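Local coordinates for probable protein phosphatase 2C 50 (Oryza sativa subsp. japonica, PDB 5ZCG) that probably removes phosphate groups from phosphoserine and phosphothreonine in proteins, using magnesium ions bound in the active site of a PP2C-type phosphatase, at residues A[16-21]-A[310-315]; A[59-64]-A[247-252]. The protein carries 5 engineered substitutions. All coordinates share one frame; numbering follows the deposited sequence.

Contact 1: A[16-21]-A[310-315]. With MG (magnesium ion), chain E.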
loop_
_atom_site.group_PDB
_atom_site.type_symbol
_atom_site.label_atom_id
_atom_site.label_comp_id
_atom_site.label_asym_id
_atom_site.label_seq_id
_atom_site.Cartn_x
_atom_site.Cartn_y
_atom_site.Cartn_z
ATOM N N MET A 16 5.184 11.401 7.491
ATOM C CA MET A 16 6.045 10.443 6.812
ATOM C C MET A 16 5.452 9.042 6.908
ATOM O O MET A 16 5.231 8.528 8.011
ATOM C CB MET A 16 7.445 10.458 7.423
ATOM C CG MET A 16 8.382 9.445 6.812
ATOM S SD MET A 16 8.547 9.689 5.037
ATOM C CE MET A 16 10.281 9.277 4.810
ATOM N N GLU A 17 5.215 8.417 5.753
ATOM C CA GLU A 17 4.711 7.052 5.699
ATOM C C GLU A 17 5.578 6.133 4.853
ATOM O O GLU A 17 5.216 4.966 4.665
ATOM C CB GLU A 17 3.270 7.034 5.172
ATOM C CG GLU A 17 2.321 7.866 6.026
ATOM C CD GLU A 17 0.919 7.925 5.457
ATOM O OE1 GLU A 17 -0.013 8.247 6.222
ATOM O OE2 GLU A 17 0.751 7.653 4.249
ATOM N N ASP A 18 6.690 6.630 4.324
ATOM C CA ASP A 18 7.707 5.776 3.736
ATOM C C ASP A 18 8.541 5.153 4.848
ATOM O O ASP A 18 8.776 5.768 5.894
ATOM C CB ASP A 18 8.628 6.587 2.819
ATOM C CG ASP A 18 8.108 6.719 1.398
ATOM O OD1 ASP A 18 6.923 6.418 1.143
ATOM O OD2 ASP A 18 8.899 7.155 0.532
ATOM N N ALA A 19 8.983 3.917 4.617
ATOM C CA ALA A 19 9.935 3.246 5.489
ATOM C C ALA A 19 10.986 2.570 4.622
ATOM O O ALA A 19 10.781 2.335 3.426
ATOM C CB ALA A 19 9.254 2.219 6.403
ATOM N N SER A 20 12.120 2.250 5.241
ATOM C CA SER A 20 13.198 1.608 4.509
ATOM C C SER A 20 13.961 0.678 5.439
ATOM O O SER A 20 13.913 0.808 6.665
ATOM C CB SER A 20 14.135 2.645 3.882
ATOM O OG SER A 20 14.889 3.306 4.880
ATOM N N ALA A 21 14.664 -0.271 4.835
ATOM C CA ALA A 21 15.453 -1.247 5.573
ATOM C C ALA A 21 16.758 -1.499 4.838
ATOM O O ALA A 21 16.780 -1.557 3.605
ATOM C CB ALA A 21 14.699 -2.571 5.754
ATOM N N GLU A 310 5.229 15.720 -4.836
ATOM C CA GLU A 310 4.346 15.991 -3.707
ATOM C C GLU A 310 4.539 15.018 -2.548
ATOM O O GLU A 310 4.172 15.342 -1.412
ATOM C CB GLU A 310 2.882 15.912 -4.161
ATOM C CG GLU A 310 2.335 17.126 -4.908
ATOM C CD GLU A 310 2.634 18.451 -4.229
ATOM O OE1 GLU A 310 2.400 18.570 -3.007
ATOM O OE2 GLU A 310 3.077 19.384 -4.926
ATOM N N ASP A 311 5.097 13.843 -2.803
ATOM C CA ASP A 311 4.993 12.709 -1.899
ATOM C C ASP A 311 6.194 12.595 -0.965
ATOM O O ASP A 311 7.195 13.314 -1.077
ATOM C CB ASP A 311 4.857 11.422 -2.712
ATOM C CG ASP A 311 4.133 10.331 -1.973
ATOM O OD1 ASP A 311 3.950 10.438 -0.743
ATOM O OD2 ASP A 311 3.758 9.347 -2.633
ATOM N N ASN A 312 6.080 11.660 -0.022
ATOM C CA ASN A 312 7.262 11.172 0.667
ATOM C C ASN A 312 8.244 10.648 -0.373
ATOM O O ASN A 312 7.852 10.112 -1.413
ATOM C CB ASN A 312 6.910 10.045 1.644
ATOM C CG ASN A 312 5.815 10.423 2.631
ATOM O OD1 ASN A 312 5.129 9.549 3.169
ATOM N ND2 ASN A 312 5.658 11.716 2.888
ATOM N N ILE A 313 9.531 10.817 -0.097
ATOM C CA ILE A 313 10.585 10.372 -0.997
ATOM C C ILE A 313 11.560 9.529 -0.194
ATOM O O ILE A 313 12.066 9.976 0.839
ATOM C CB ILE A 313 11.319 11.552 -1.664
ATOM C CG1 ILE A 313 10.330 12.483 -2.378
ATOM C CG2 ILE A 313 12.365 11.030 -2.642
ATOM C CD1 ILE A 313 10.879 13.891 -2.624
ATOM N N THR A 314 11.824 8.314 -0.665
ATOM C CA THR A 314 12.801 7.440 -0.032
ATOM C C THR A 314 13.649 6.815 -1.123
ATOM O O THR A 314 13.116 6.276 -2.095
ATOM C CB THR A 314 12.126 6.366 0.822
ATOM O OG1 THR A 314 11.531 6.996 1.961
ATOM C CG2 THR A 314 13.146 5.339 1.307
ATOM N N VAL A 315 14.966 6.922 -0.974
ATOM C CA VAL A 315 15.919 6.465 -1.975
ATOM C C VAL A 315 17.031 5.710 -1.266
ATOM O O VAL A 315 17.665 6.240 -0.346
ATOM C CB VAL A 315 16.507 7.641 -2.788
ATOM C CG1 VAL A 315 17.436 7.127 -3.878
ATOM C CG2 VAL A 315 15.392 8.524 -3.386
HETATM MG MG MG E . 4.507 7.336 -2.434
HETATM O O HOH W 1 4.553 6.917 1.622
HETATM O O HOH W 2 6.414 7.707 -1.601
HETATM O O HOH W 3 2.762 7.044 -3.135
HETATM O O HOH W 4 3.372 7.819 -0.790
#

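Contact 2: A[59-64]-A[247-252]. With MG (magnesium ion), chain E; MG (magnesium ion), chain F.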
loop_
_atom_site.group_PDB
_atom_site.type_symbol
_atom_site.label_atom_id
_atom_site.label_comp_id
_atom_site.label_asym_id
_atom_site.label_seq_id
_atom_site.Cartn_x
_atom_site.Cartn_y
_atom_site.Cartn_z
ATOM N N VAL A 59 12.480 -0.861 0.306
ATOM C CA VAL A 59 11.718 0.376 0.410
ATOM C C VAL A 59 10.245 0.009 0.476
ATOM O O VAL A 59 9.749 -0.766 -0.358
ATOM C CB VAL A 59 12.012 1.332 -0.761
ATOM C CG1 VAL A 59 11.019 2.502 -0.777
ATOM C CG2 VAL A 59 13.449 1.843 -0.666
ATOM N N PHE A 60 9.550 0.565 1.472
ATOM C CA PHE A 60 8.162 0.235 1.773
ATOM C C PHE A 60 7.371 1.535 1.813
ATOM O O PHE A 60 7.521 2.330 2.743
ATOM C CB PHE A 60 8.062 -0.518 3.098
ATOM C CG PHE A 60 9.160 -1.526 3.295
ATOM C CD1 PHE A 60 9.084 -2.775 2.703
ATOM C CD2 PHE A 60 10.285 -1.210 4.040
ATOM C CE1 PHE A 60 10.097 -3.700 2.865
ATOM C CE2 PHE A 60 11.302 -2.127 4.206
ATOM C CZ PHE A 60 11.208 -3.376 3.619
ATOM N N ASP A 61 6.528 1.742 0.816
ATOM C CA ASP A 61 5.759 2.974 0.672
ATOM C C ASP A 61 4.381 2.718 1.277
ATOM O O ASP A 61 3.537 2.056 0.671
ATOM C CB ASP A 61 5.705 3.369 -0.801
ATOM C CG ASP A 61 4.925 4.643 -1.059
ATOM O OD1 ASP A 61 4.260 5.174 -0.142
ATOM O OD2 ASP A 61 4.986 5.113 -2.213
ATOM N N GLY A 62 4.160 3.241 2.483
ATOM C CA GLY A 62 2.885 3.054 3.143
ATOM C C GLY A 62 1.834 4.048 2.674
ATOM O O GLY A 62 2.139 5.164 2.258
ATOM N N HIS A 63 0.578 3.601 2.700
ATOM C CA HIS A 63 -0.591 4.442 2.473
ATOM C C HIS A 63 -1.631 4.110 3.536
ATOM O O HIS A 63 -1.638 3.013 4.105
ATOM C CB HIS A 63 -1.180 4.256 1.065
ATOM C CG HIS A 63 -1.454 2.829 0.708
ATOM N ND1 HIS A 63 -0.566 2.060 -0.015
ATOM C CD2 HIS A 63 -2.508 2.026 0.987
ATOM C CE1 HIS A 63 -1.064 0.846 -0.169
ATOM N NE2 HIS A 63 -2.241 0.799 0.428
ATOM N N GLY A 64 -2.510 5.072 3.810
ATOM C CA GLY A 64 -3.453 4.966 4.909
ATOM C C GLY A 64 -2.841 5.129 6.280
ATOM O O GLY A 64 -3.572 5.120 7.279
ATOM N N ALA A 247 13.571 2.914 -4.711
ATOM C CA ALA A 247 12.922 4.149 -4.307
ATOM C C ALA A 247 11.414 4.003 -4.394
ATOM O O ALA A 247 10.890 3.267 -5.234
ATOM C CB ALA A 247 13.388 5.343 -5.158
ATOM N N SER A 248 10.727 4.734 -3.519
ATOM C CA SER A 248 9.283 4.858 -3.609
ATOM C C SER A 248 8.916 5.745 -4.793
ATOM O O SER A 248 9.765 6.405 -5.396
ATOM C CB SER A 248 8.713 5.437 -2.314
ATOM O OG SER A 248 9.295 6.695 -2.021
ATOM N N ASP A 249 7.624 5.764 -5.126
ATOM C CA ASP A 249 7.180 6.558 -6.266
ATOM C C ASP A 249 7.409 8.051 -6.061
ATOM O O ASP A 249 7.291 8.813 -7.025
ATOM C CB ASP A 249 5.703 6.279 -6.572
ATOM C CG ASP A 249 4.785 6.574 -5.395
ATOM O OD1 ASP A 249 5.279 6.938 -4.307
ATOM O OD2 ASP A 249 3.553 6.431 -5.558
ATOM N N GLY A 250 7.732 8.486 -4.840
ATOM C CA GLY A 250 8.134 9.870 -4.636
ATOM C C GLY A 250 9.301 10.282 -5.511
ATOM O O GLY A 250 9.446 11.463 -5.850
ATOM N N LEU A 251 10.161 9.329 -5.872
ATOM C CA LEU A 251 11.214 9.584 -6.852
ATOM C C LEU A 251 10.712 9.360 -8.277
ATOM O O LEU A 251 10.762 10.273 -9.110
ATOM C CB LEU A 251 12.432 8.694 -6.570
ATOM C CG LEU A 251 13.587 8.831 -7.566
ATOM C CD1 LEU A 251 14.072 10.281 -7.616
ATOM C CD2 LEU A 251 14.748 7.896 -7.227
ATOM N N TRP A 252 10.186 8.161 -8.551
ATOM C CA TRP A 252 9.888 7.740 -9.918
ATOM C C TRP A 252 8.736 8.510 -10.547
ATOM O O TRP A 252 8.605 8.500 -11.776
ATOM C CB TRP A 252 9.580 6.240 -9.949
ATOM C CG TRP A 252 10.629 5.386 -9.288
ATOM C CD1 TRP A 252 10.462 4.575 -8.203
ATOM C CD2 TRP A 252 12.005 5.261 -9.674
ATOM N NE1 TRP A 252 11.649 3.951 -7.887
ATOM C CE2 TRP A 252 12.612 4.357 -8.776
ATOM C CE3 TRP A 252 12.783 5.824 -10.692
ATOM C CZ2 TRP A 252 13.959 4.008 -8.864
ATOM C CZ3 TRP A 252 14.119 5.474 -10.777
ATOM C CH2 TRP A 252 14.693 4.576 -9.868
HETATM MG MG MG E . 4.507 7.336 -2.434
HETATM MG MG MG F . 2.772 6.573 0.785
HETATM O O HOH W 5 5.845 3.868 -4.126
HETATM O O HOH W 3 2.762 7.044 -3.135
HETATM O O HOH W 4 3.372 7.819 -0.790
HETATM O O HOH W 2 6.414 7.707 -1.601
HETATM O O HOH W 6 1.306 6.445 -0.908
HETATM O O HOH W 7 1.662 8.220 1.931
#

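Contact 1: A[16-21]-A[310-315]
Asp18 and Asn312 face each other at the start of strand 18-21 and just before strand 313-315, their CA atoms 6.2 Å apart. Strands 18-21 and 313-315 run nearly parallel, 12° apart in direction and 7.3 Å between axes at closest approach. They belong to different sheets, so side chains rather than backbone ladders join them. This is the metal-binding end of the PP2C beta-sandwich.

Asn312 has CG anti to its carbonyl carbon (chi1 -54°), which brings its amide up to the backbone of Glu17. Glu17 N donates to Asn312 OD1 at 2.8 Å, from 47° above the amide plane. Asn312 ND2 donates to Arg10 O. Met16 bends back, and its SD packs on Asn312 CG at 3.7 Å.

The Asp18 carboxylate passes Asn312 CB almost perpendicular to the amide. Its OD2 takes a hydrogen bond from Thr314 OG1 at 3.0 Å, on the anti lone pair. Ser248 OG is a second partner of that oxygen. Asp18 OD1 receives water 1 at 2.5 Å. The same water donates to Asn312 OD1 at 3.1 Å. Water 2 also reaches Asp18 OD1 and Asn312 O, but it has more acceptors near it than protons to give, and its bond to Asp18 is not fully decided.

Asp311 OD2 binds the chain E magnesium at 2.2 Å, and the backbone N of Asn312 donates to its other oxygen, OD1. The Asn312 backbone thus steadies a first-shell ligand. Water 1 is a ligand of the chain F magnesium. By accepting from it, Asp18 is a second-shell residue of that ion, and probably orients this water.

Contact 2: A[59-64]-A[247-252]
Asp61 places CG anti to its backbone N (chi1 -180°), which carries the carboxylate out to the metals. Asp249 has CG between its backbone N and carbonyl carbon (chi1 58°), which turns its carboxylate back to the chain E magnesium, which Asp61 also binds.

The two side chains cross at about a right angle, with carboxylate planes 67° apart. Asp61 OD2 binds the chain E magnesium at 2.3 Å. Asp249 OD1 binds it at 2.1 Å. These two oxygens lie only 2.8 Å from each other, a like-charged pair held together by the metal. Asp311 and waters 2, 3 and 4 complete six ligands.

The other oxygen, Asp61 OD1, binds the chain F magnesium at 2.2 Å. Gly62 O joins it at 2.1 Å, so strand 59-63 supplies both protein ligands of this ion. Water 4 is bound by both ions, and Asp61 bridges them as well.

Waters fix the carboxylates further. Water 3 donates to Asp249 OD2 at 2.6 Å, from its place on the chain E ion. Water 5 accepts from Asp249 N at 2.8 Å. Its approach to Asp61 OD2 is very short and doubtful.

Farther along the strand from the metals, Val59 CG1 packs on the backbone at Ser248 N, 3.5 Å away. Ser248 is the N-cap of helix 249-252. Its CB lies beside Asp61, while its OG donates to Asp18.

This is the dinuclear metal centre of the PP2C fold. The cations would offset repulsion among the clustered carboxylates. As proposed for relatives, the bridging water 4 is probably the nucleophile that attacks the phosphate.

Both contacts are buried and serve one metal centre, with centres 5 Å apart. Contact 2 brings direct metal ligands from both of its segments. Contact 1 supplies one ligand, Asp311, and otherwise works mainly through hydrogen bonds, waters and some packing. Strands 18-28 and 53-63 are neighbours in one sheet, joined here by a backbone hydrogen bond, Ala19 N to Phe60 O. Strands 313-319 and 241-247 pair in the other sheet. Each contact thus spans the two sheets. Ser248 of contact 2 links to both segments of contact 1: besides meeting Asp18, its OG accepts from the backbone N of Thr314. Waters 2, 3 and 4 on the chain E ion belong to both contacts.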